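Side-chain contacts in FOKI restriction endonuclease (Planomicrobium okeanokoites, PDB 2FOK), which recognises a short asymmetric DNA sequence through one part of the chain and cleaves both strands a set distance away with a separate metal-dependent nuclease domain: residues E154-Y159 / G231-K236; R164-L169 / L272-R277; K182-S187 / K225-I230. One frame throughout, in Å; residues are numbered along the deposited sequence.

All three contacts lie in the second subdomain of the DNA-recognition region, and none has a hydrogen bond between its two segments. Contacts 1 and 3 are buried and draw on the same helix, 222-236, the first near its C-terminal end and the third further back. Contact 2 is only partly buried and joins helix 160-169 to helix 269-279. The three meet around helix 160-169: Leu166 touches Leu234 of contact 1, and Ile165 packs on Leu184 of contact 3. The chemistry shifts with place. Contact 1 brings in aromatic rings, contact 2 is aliphatic between two helices, and contact 3 plugs one loop leucine against helix backbone.

Contact 1 (E154-Y159 / G231-K236); sequences EAISSY and GGWLDK
A chi1 of -175° carries the Tyr159 ring away from its own backbone N and out to Trp233, while Ile156 extends CG1 and CD1 as a straight arm (chi2 171°) toward Trp233 and Leu234. The end of that arm does most of the work. Ile156 CD1 stands 3.7 Å from Leu234 CD2 and 3.9 Å from Trp233 CB, so one methyl fits against two neighbouring side chains of helix 222-236. Leu234 does not aim straight across from its CB; its outer methyl makes up the distance. The aromatic pair sits alongside. Tyr159 CE2 comes to 4.0 Å from Trp233 CZ3, at the indole edge and close to the indole plane, and the two side chains cross at about a right angle. All four touching residues are buried.

Outside the two segments, the indole of Trp233 stacks on the ring of Trp113, and Tyr159 OH is hydrogen-bonded to Gly9 O, so the phenol that reaches into this apolar region has its polar end satisfied. Leu234 also packs on Ile165 and Leu166 of helix 160-169, which puts its side chain between two helices.

The chain turns sharply just where the contact forms. Ser158 follows the end of helix 146-157 and turns its OG back to Ala155 O at 2.6 Å; that carbonyl also accepts the Ser158 backbone N, a double grip on the final turn. Tyr159 then serves as N-cap residue of helix 160-169. Ile156 and Tyr159 thus flank a tight helix-to-helix corner, and helix 222-236 packs against it. The corner joins helices 146-157, 160-169 and 222-236 of the second recognition subdomain, a sequence family placed in the helix-turn-helix clan.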
loop_
_atom_site.group_PDB
_atom_site.type_symbol
_atom_site.label_atom_id
_atom_site.label_comp_id
_atom_site.label_asym_id
_atom_site.label_seq_id
_atom_site.Cartn_x
_atom_site.Cartn_y
_atom_site.Cartn_z
ATOM N N GLU A 154 -10.457 23.332 1.441
ATOM C CA GLU A 154 -9.414 23.943 0.637
ATOM C C GLU A 154 -8.109 23.230 0.926
ATOM O O GLU A 154 -7.295 23.015 0.033
ATOM C CB GLU A 154 -9.274 25.423 0.977
ATOM C CG GLU A 154 -7.918 25.995 0.613
ATOM C CD GLU A 154 -7.961 26.823 -0.645
ATOM O OE1 GLU A 154 -9.078 27.062 -1.160
ATOM O OE2 GLU A 154 -6.871 27.232 -1.112
ATOM N N ALA A 155 -7.908 22.880 2.189
ATOM C CA ALA A 155 -6.712 22.176 2.615
ATOM C C ALA A 155 -6.611 20.830 1.903
ATOM O O ALA A 155 -5.576 20.490 1.335
ATOM C CB ALA A 155 -6.751 21.967 4.124
ATOM N N ILE A 156 -7.699 20.068 1.925
ATOM C CA ILE A 156 -7.716 18.748 1.295
ATOM C C ILE A 156 -7.615 18.787 -0.226
ATOM O O ILE A 156 -7.178 17.814 -0.841
ATOM C CB ILE A 156 -8.988 17.934 1.699
ATOM C CG1 ILE A 156 -8.619 16.448 1.808
ATOM C CG2 ILE A 156 -10.126 18.169 0.689
ATOM C CD1 ILE A 156 -9.715 15.533 2.400
ATOM N N SER A 157 -8.011 19.905 -0.831
ATOM C CA SER A 157 -7.953 20.043 -2.289
ATOM C C SER A 157 -6.514 20.206 -2.786
ATOM O O SER A 157 -6.227 20.028 -3.969
ATOM C CB SER A 157 -8.809 21.228 -2.736
ATOM O OG SER A 157 -10.186 20.993 -2.450
ATOM N N SER A 158 -5.619 20.560 -1.869
ATOM C CA SER A 158 -4.198 20.733 -2.174
ATOM C C SER A 158 -3.472 19.414 -1.888
ATOM O O SER A 158 -2.242 19.335 -1.980
ATOM C CB SER A 158 -3.607 21.814 -1.281
ATOM O OG SER A 158 -3.460 21.318 0.046
ATOM N N TYR A 159 -4.253 18.394 -1.534
ATOM C CA TYR A 159 -3.762 17.053 -1.201
ATOM C C TYR A 159 -4.053 16.116 -2.392
ATOM O O TYR A 159 -5.189 15.701 -2.601
ATOM C CB TYR A 159 -4.480 16.586 0.076
ATOM C CG TYR A 159 -3.995 15.264 0.622
ATOM C CD1 TYR A 159 -2.649 15.061 0.911
ATOM C CD2 TYR A 159 -4.871 14.189 0.773
ATOM C CE1 TYR A 159 -2.190 13.833 1.321
ATOM C CE2 TYR A 159 -4.413 12.951 1.186
ATOM C CZ TYR A 159 -3.070 12.781 1.453
ATOM O OH TYR A 159 -2.600 11.548 1.841
ATOM N N GLY A 231 -10.884 8.470 2.019
ATOM C CA GLY A 231 -12.298 8.449 1.685
ATOM C C GLY A 231 -13.170 8.872 2.854
ATOM O O GLY A 231 -14.217 9.493 2.664
ATOM N N GLY A 232 -12.746 8.524 4.064
ATOM C CA GLY A 232 -13.492 8.907 5.252
ATOM C C GLY A 232 -13.387 10.401 5.523
ATOM O O GLY A 232 -14.326 11.021 6.029
ATOM N N TRP A 233 -12.241 10.988 5.188
ATOM C CA TRP A 233 -12.041 12.424 5.374
ATOM C C TRP A 233 -13.022 13.170 4.473
ATOM O O TRP A 233 -13.722 14.081 4.921
ATOM C CB TRP A 233 -10.602 12.819 5.007
ATOM C CG TRP A 233 -9.562 12.342 5.991
ATOM C CD1 TRP A 233 -9.780 11.841 7.259
ATOM C CD2 TRP A 233 -8.142 12.298 5.786
ATOM N NE1 TRP A 233 -8.579 11.490 7.848
ATOM C CE2 TRP A 233 -7.560 11.760 6.968
ATOM C CE3 TRP A 233 -7.302 12.660 4.722
ATOM C CZ2 TRP A 233 -6.181 11.578 7.105
ATOM C CZ3 TRP A 233 -5.937 12.479 4.857
ATOM C CH2 TRP A 233 -5.386 11.941 6.043
ATOM N N LEU A 234 -13.080 12.759 3.206
ATOM C CA LEU A 234 -13.963 13.368 2.207
ATOM C C LEU A 234 -15.444 13.177 2.513
ATOM O O LEU A 234 -16.275 13.976 2.100
ATOM C CB LEU A 234 -13.683 12.779 0.831
ATOM C CG LEU A 234 -12.286 12.936 0.246
ATOM C CD1 LEU A 234 -12.142 12.013 -0.947
ATOM C CD2 LEU A 234 -12.065 14.386 -0.165
ATOM N N ASP A 235 -15.772 12.101 3.218
ATOM C CA ASP A 235 -17.153 11.817 3.567
ATOM C C ASP A 235 -17.619 12.860 4.576
ATOM O O ASP A 235 -18.635 13.529 4.375
ATOM C CB ASP A 235 -17.256 10.407 4.154
ATOM C CG ASP A 235 -18.661 10.055 4.608
ATOM O OD1 ASP A 235 -19.491 9.638 3.763
ATOM O OD2 ASP A 235 -18.932 10.189 5.824
ATOM N N LYS A 236 -16.852 13.010 5.651
ATOM C CA LYS A 236 -17.171 13.961 6.698
ATOM C C LYS A 236 -17.225 15.408 6.212
ATOM O O LYS A 236 -17.808 16.264 6.878
ATOM C CB LYS A 236 -16.164 13.827 7.841
ATOM C CG LYS A 236 -16.315 12.518 8.602
ATOM C CD LYS A 236 -15.869 12.622 10.051
ATOM C CE LYS A 236 -14.515 11.930 10.257
ATOM N NZ LYS A 236 -14.449 10.574 9.638
#

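Contact 2 (R164-L169 / L272-R277); sequences RILTLL and LKVLRR
Leu166 and Leu275 face each other where helix 160-169 crosses helix 269-279, two helices of the subdomain assigned to the helix-turn-helix clan. The axes of the short segments pass 10.0 Å apart at a steep 108°, so contact is confined to one spot. There Leu166 CB rests 4.0 Å from Leu275 CG, and Leu275 CD1 lies equally far from the carbonyl oxygen Leu166 O. The other methyl of this leucine, Leu275 CD2, meets Thr167 OG1 at 3.9 Å by packing alone. Alongside, Leu166 CD1 meets Val274 CG1 at 3.8 Å, the two side chains crossing at about a right angle. An alanine at the Leu275 position would remove the branch that covers Leu166, and is likely to leave a gap beside Leu166 CB and Thr167. Val274 also touches Ile153 and Ser157 of helix 146-157, so a third helix adjoins the crossing. What positions the threonine is a bond within its own helix: its hydroxyl lies beside the backbone N (chi1 -59°), where Thr167 OG1 is hydrogen-bonded to Ile163 O.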
loop_
_atom_site.group_PDB
_atom_site.type_symbol
_atom_site.label_atom_id
_atom_site.label_comp_id
_atom_site.label_asym_id
_atom_site.label_seq_id
_atom_site.Cartn_x
_atom_site.Cartn_y
_atom_site.Cartn_z
ATOM N N ARG A 164 -7.118 12.324 -6.225
ATOM C CA ARG A 164 -7.100 11.047 -6.936
ATOM C C ARG A 164 -8.314 10.209 -6.569
ATOM O O ARG A 164 -8.899 9.562 -7.428
ATOM C CB ARG A 164 -5.839 10.245 -6.609
ATOM C CG ARG A 164 -5.815 8.883 -7.278
ATOM C CD ARG A 164 -6.075 9.013 -8.787
ATOM N NE ARG A 164 -5.688 7.811 -9.525
ATOM C CZ ARG A 164 -5.735 7.692 -10.852
ATOM N NH1 ARG A 164 -6.154 8.700 -11.600
ATOM N NH2 ARG A 164 -5.378 6.553 -11.432
ATOM N N ILE A 165 -8.686 10.197 -5.294
ATOM C CA ILE A 165 -9.857 9.426 -4.902
ATOM C C ILE A 165 -11.088 10.012 -5.614
ATOM O O ILE A 165 -11.962 9.268 -6.060
ATOM C CB ILE A 165 -10.077 9.442 -3.359
ATOM C CG1 ILE A 165 -8.942 8.689 -2.653
ATOM C CG2 ILE A 165 -11.405 8.776 -3.006
ATOM C CD1 ILE A 165 -9.051 7.162 -2.715
ATOM N N LEU A 166 -11.138 11.343 -5.730
ATOM C CA LEU A 166 -12.258 12.032 -6.383
ATOM C C LEU A 166 -12.332 11.753 -7.880
ATOM O O LEU A 166 -13.413 11.696 -8.458
ATOM C CB LEU A 166 -12.150 13.540 -6.173
ATOM C CG LEU A 166 -12.407 14.096 -4.772
ATOM C CD1 LEU A 166 -12.562 15.608 -4.892
ATOM C CD2 LEU A 166 -13.652 13.465 -4.141
ATOM N N THR A 167 -11.171 11.596 -8.506
ATOM C CA THR A 167 -11.111 11.312 -9.932
ATOM C C THR A 167 -11.633 9.912 -10.217
ATOM O O THR A 167 -12.270 9.679 -11.241
ATOM C CB THR A 167 -9.663 11.425 -10.463
ATOM O OG1 THR A 167 -9.162 12.746 -10.211
ATOM C CG2 THR A 167 -9.617 11.154 -11.962
ATOM N N LEU A 168 -11.369 8.986 -9.299
ATOM C CA LEU A 168 -11.799 7.596 -9.450
ATOM C C LEU A 168 -13.296 7.382 -9.237
ATOM O O LEU A 168 -13.822 6.324 -9.559
ATOM C CB LEU A 168 -11.023 6.701 -8.479
ATOM C CG LEU A 168 -9.515 6.608 -8.718
ATOM C CD1 LEU A 168 -8.839 5.887 -7.572
ATOM C CD2 LEU A 168 -9.278 5.875 -10.010
ATOM N N LEU A 169 -13.976 8.383 -8.691
ATOM C CA LEU A 169 -15.408 8.267 -8.432
ATOM C C LEU A 169 -16.210 9.243 -9.300
ATOM O O LEU A 169 -17.439 9.278 -9.241
ATOM C CB LEU A 169 -15.686 8.552 -6.950
ATOM C CG LEU A 169 -15.122 7.617 -5.878
ATOM C CD1 LEU A 169 -15.357 8.213 -4.504
ATOM C CD2 LEU A 169 -15.799 6.261 -5.960
ATOM N N LEU A 272 -17.964 16.900 -6.986
ATOM C CA LEU A 272 -17.696 17.067 -8.413
ATOM C C LEU A 272 -17.290 18.512 -8.727
ATOM O O LEU A 272 -16.539 18.768 -9.673
ATOM C CB LEU A 272 -18.936 16.671 -9.226
ATOM C CG LEU A 272 -19.112 15.167 -9.470
ATOM C CD1 LEU A 272 -20.584 14.815 -9.574
ATOM C CD2 LEU A 272 -18.376 14.770 -10.752
ATOM N N LYS A 273 -17.802 19.448 -7.930
ATOM C CA LYS A 273 -17.492 20.868 -8.088
ATOM C C LYS A 273 -16.023 21.084 -7.728
ATOM O O LYS A 273 -15.310 21.840 -8.385
ATOM C CB LYS A 273 -18.349 21.717 -7.143
ATOM C CG LYS A 273 -19.786 21.928 -7.578
ATOM C CD LYS A 273 -20.521 22.814 -6.575
ATOM C CE LYS A 273 -22.032 22.729 -6.756
ATOM N NZ LYS A 273 -22.702 22.399 -5.474
ATOM N N VAL A 274 -15.598 20.413 -6.664
ATOM C CA VAL A 274 -14.230 20.497 -6.169
ATOM C C VAL A 274 -13.305 19.861 -7.202
ATOM O O VAL A 274 -12.231 20.381 -7.479
ATOM C CB VAL A 274 -14.113 19.761 -4.795
ATOM C CG1 VAL A 274 -12.684 19.349 -4.515
ATOM C CG2 VAL A 274 -14.644 20.658 -3.678
ATOM N N LEU A 275 -13.737 18.747 -7.784
ATOM C CA LEU A 275 -12.935 18.052 -8.787
ATOM C C LEU A 275 -12.896 18.854 -10.079
ATOM O O LEU A 275 -11.841 19.005 -10.699
ATOM C CB LEU A 275 -13.519 16.657 -9.070
ATOM C CG LEU A 275 -12.634 15.512 -9.589
ATOM C CD1 LEU A 275 -13.263 14.927 -10.841
ATOM C CD2 LEU A 275 -11.237 15.985 -9.885
ATOM N N ARG A 276 -14.054 19.358 -10.486
ATOM C CA ARG A 276 -14.157 20.146 -11.705
ATOM C C ARG A 276 -13.166 21.314 -11.662
ATOM O O ARG A 276 -12.429 21.550 -12.621
ATOM C CB ARG A 276 -15.592 20.666 -11.865
ATOM C CG ARG A 276 -16.142 20.596 -13.281
ATOM C CD ARG A 276 -17.127 19.440 -13.456
ATOM N NE ARG A 276 -16.524 18.147 -13.147
ATOM C CZ ARG A 276 -15.365 17.721 -13.646
ATOM N NH1 ARG A 276 -14.676 18.487 -14.484
ATOM N NH2 ARG A 276 -14.885 16.532 -13.299
ATOM N N ARG A 277 -13.143 22.033 -10.542
ATOM C CA ARG A 277 -12.234 23.162 -10.379
ATOM C C ARG A 277 -10.769 22.709 -10.288
ATOM O O ARG A 277 -9.867 23.438 -10.698
ATOM C CB ARG A 277 -12.612 23.972 -9.127
ATOM C CG ARG A 277 -11.404 24.520 -8.343
ATOM C CD ARG A 277 -11.772 25.625 -7.359
ATOM N NE ARG A 277 -10.710 26.625 -7.277
ATOM C CZ ARG A 277 -10.352 27.262 -6.167
ATOM N NH1 ARG A 277 -10.973 27.010 -5.020
ATOM N NH2 ARG A 277 -9.354 28.138 -6.196
#

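Contact 3 (K182-S187 / K225-I230); sequences KNLGFS and KYARMI
Leu184 drives its CD2 methyl into the side of helix 222-236, the tight part of a contact between a loop and a helix of the helix-turn-helix-clan subdomain. CG lies anti to the backbone N (chi1 177°), and this throws the branched end straight at the helix. Leu184 CD2 comes to 3.5 Å from Ala227 N and 3.7 Å from Ala227 CB. The alanine matters for this closeness: with nothing beyond CB, it lets the methyl reach the backbone itself. On the preceding residue, Tyr226 CB closes in on Leu184 CD2 at 4.0 Å, but the phenol ring leads away from the loop and meets the ring of Trp10, with the planes at about 45°. A turn further along, the fit slackens, for Ile230 CD1 stands 4.5 Å from Leu184 CD2. Ile165 of helix 160-169 packs on the same leucine, so the plug is gripped from two helices. Leu184 O accepts from Ser223 OG, an earlier residue of helix 222-236, a polar tie beside the apolar plug.

No other side chain of 182-187 touches 225-230. Lys182 is exposed to solvent, and the ends of Lys225 and Arg228 lead away from the loop; Arg228 forms a salt bridge with Glu220 and donates from NH2 to Gln12 O. The loop backbone has further bonds: Asn183 O accepts from Arg164 NE, and Gly185 is bonded through the backbone to Asn353. Gly185 has a positive phi, 75°, a conformation easily reached without a side chain. Within the loop, Ser187 OG donates to Lys182 O at 3.2 Å, approaching from well above the carbonyl plane, 56° out of it.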
loop_
_atom_site.group_PDB
_atom_site.type_symbol
_atom_site.label_atom_id
_atom_site.label_comp_id
_atom_site.label_asym_id
_atom_site.label_seq_id
_atom_site.Cartn_x
_atom_site.Cartn_y
_atom_site.Cartn_z
ATOM N N LYS A 182 -6.290 -0.094 -5.560
ATOM C CA LYS A 182 -5.503 -0.616 -6.666
ATOM C C LYS A 182 -5.019 0.465 -7.639
ATOM O O LYS A 182 -4.101 0.241 -8.434
ATOM C CB LYS A 182 -6.322 -1.663 -7.418
ATOM C CG LYS A 182 -7.716 -1.200 -7.787
ATOM C CD LYS A 182 -8.452 -2.272 -8.567
ATOM C CE LYS A 182 -9.641 -1.687 -9.284
ATOM N NZ LYS A 182 -9.543 -1.900 -10.741
ATOM N N ASN A 183 -5.637 1.638 -7.575
ATOM C CA ASN A 183 -5.266 2.743 -8.447
ATOM C C ASN A 183 -4.860 3.964 -7.618
ATOM O O ASN A 183 -4.986 5.108 -8.059
ATOM C CB ASN A 183 -6.441 3.080 -9.366
ATOM C CG ASN A 183 -6.671 2.020 -10.430
ATOM O OD1 ASN A 183 -5.752 1.648 -11.161
ATOM N ND2 ASN A 183 -7.896 1.530 -10.523
ATOM N N LEU A 184 -4.350 3.692 -6.420
ATOM C CA LEU A 184 -3.937 4.726 -5.479
ATOM C C LEU A 184 -2.459 4.601 -5.100
ATOM O O LEU A 184 -1.988 3.523 -4.713
ATOM C CB LEU A 184 -4.811 4.635 -4.226
ATOM C CG LEU A 184 -4.538 5.575 -3.049
ATOM C CD1 LEU A 184 -4.468 7.006 -3.548
ATOM C CD2 LEU A 184 -5.651 5.424 -2.016
ATOM N N GLY A 185 -1.728 5.706 -5.217
ATOM C CA GLY A 185 -0.314 5.692 -4.891
ATOM C C GLY A 185 0.545 4.999 -5.937
ATOM O O GLY A 185 0.202 4.956 -7.123
ATOM N N PHE A 186 1.680 4.465 -5.495
ATOM C CA PHE A 186 2.594 3.765 -6.382
ATOM C C PHE A 186 2.257 2.284 -6.307
ATOM O O PHE A 186 3.018 1.477 -5.773
ATOM C CB PHE A 186 4.035 4.058 -5.951
ATOM C CG PHE A 186 4.426 5.500 -6.135
ATOM C CD1 PHE A 186 4.898 5.953 -7.361
ATOM C CD2 PHE A 186 4.236 6.424 -5.112
ATOM C CE1 PHE A 186 5.171 7.319 -7.573
ATOM C CE2 PHE A 186 4.504 7.783 -5.313
ATOM C CZ PHE A 186 4.971 8.227 -6.552
ATOM N N SER A 187 1.091 1.962 -6.869
ATOM C CA SER A 187 0.501 0.624 -6.899
ATOM C C SER A 187 1.382 -0.599 -7.107
ATOM O O SER A 187 2.233 -0.638 -7.993
ATOM C CB SER A 187 -0.623 0.580 -7.940
ATOM O OG SER A 187 -1.375 1.776 -7.920
ATOM N N LYS A 225 -5.893 0.828 2.848
ATOM C CA LYS A 225 -5.877 1.557 4.125
ATOM C C LYS A 225 -6.033 3.054 3.851
ATOM O O LYS A 225 -6.899 3.729 4.418
ATOM C CB LYS A 225 -4.529 1.335 4.824
ATOM C CG LYS A 225 -4.604 0.705 6.201
ATOM C CD LYS A 225 -4.071 -0.730 6.168
ATOM C CE LYS A 225 -2.645 -0.828 6.697
ATOM N NZ LYS A 225 -2.110 -2.203 6.525
ATOM N N TYR A 226 -5.159 3.562 2.986
ATOM C CA TYR A 226 -5.159 4.963 2.586
ATOM C C TYR A 226 -6.493 5.357 1.957
ATOM O O TYR A 226 -7.028 6.411 2.271
ATOM C CB TYR A 226 -4.023 5.219 1.592
ATOM C CG TYR A 226 -2.649 4.918 2.155
ATOM C CD1 TYR A 226 -2.351 5.206 3.479
ATOM C CD2 TYR A 226 -1.651 4.350 1.368
ATOM C CE1 TYR A 226 -1.108 4.946 4.011
ATOM C CE2 TYR A 226 -0.386 4.081 1.896
ATOM C CZ TYR A 226 -0.126 4.385 3.225
ATOM O OH TYR A 226 1.116 4.148 3.785
ATOM N N ALA A 227 -7.028 4.510 1.075
ATOM C CA ALA A 227 -8.309 4.781 0.403
ATOM C C ALA A 227 -9.481 4.885 1.372
ATOM O O ALA A 227 -10.432 5.629 1.128
ATOM C CB ALA A 227 -8.612 3.696 -0.609
ATOM N N ARG A 228 -9.423 4.113 2.453
ATOM C CA ARG A 228 -10.480 4.110 3.456
ATOM C C ARG A 228 -10.368 5.374 4.297
ATOM O O ARG A 228 -11.368 6.012 4.628
ATOM C CB ARG A 228 -10.357 2.863 4.347
ATOM C CG ARG A 228 -10.949 3.022 5.748
ATOM C CD ARG A 228 -10.799 1.768 6.604
ATOM N NE ARG A 228 -9.408 1.434 6.900
ATOM C CZ ARG A 228 -8.632 2.124 7.731
ATOM N NH1 ARG A 228 -9.106 3.191 8.355
ATOM N NH2 ARG A 228 -7.376 1.747 7.945
ATOM N N MET A 229 -9.134 5.732 4.638
ATOM C CA MET A 229 -8.873 6.921 5.438
ATOM C C MET A 229 -9.194 8.179 4.648
ATOM O O MET A 229 -10.020 8.992 5.070
ATOM C CB MET A 229 -7.407 6.945 5.877
ATOM C CG MET A 229 -7.050 5.828 6.849
ATOM S SD MET A 229 -8.261 5.723 8.181
ATOM C CE MET A 229 -7.786 7.187 9.140
ATOM N N ILE A 230 -8.546 8.345 3.500
ATOM C CA ILE A 230 -8.803 9.522 2.693
ATOM C C ILE A 230 -10.283 9.610 2.348
ATOM O O ILE A 230 -10.871 10.689 2.390
ATOM C CB ILE A 230 -7.975 9.532 1.402
ATOM C CG1 ILE A 230 -6.489 9.355 1.736
ATOM C CG2 ILE A 230 -8.177 10.872 0.669
ATOM C CD1 ILE A 230 -5.605 9.101 0.529
#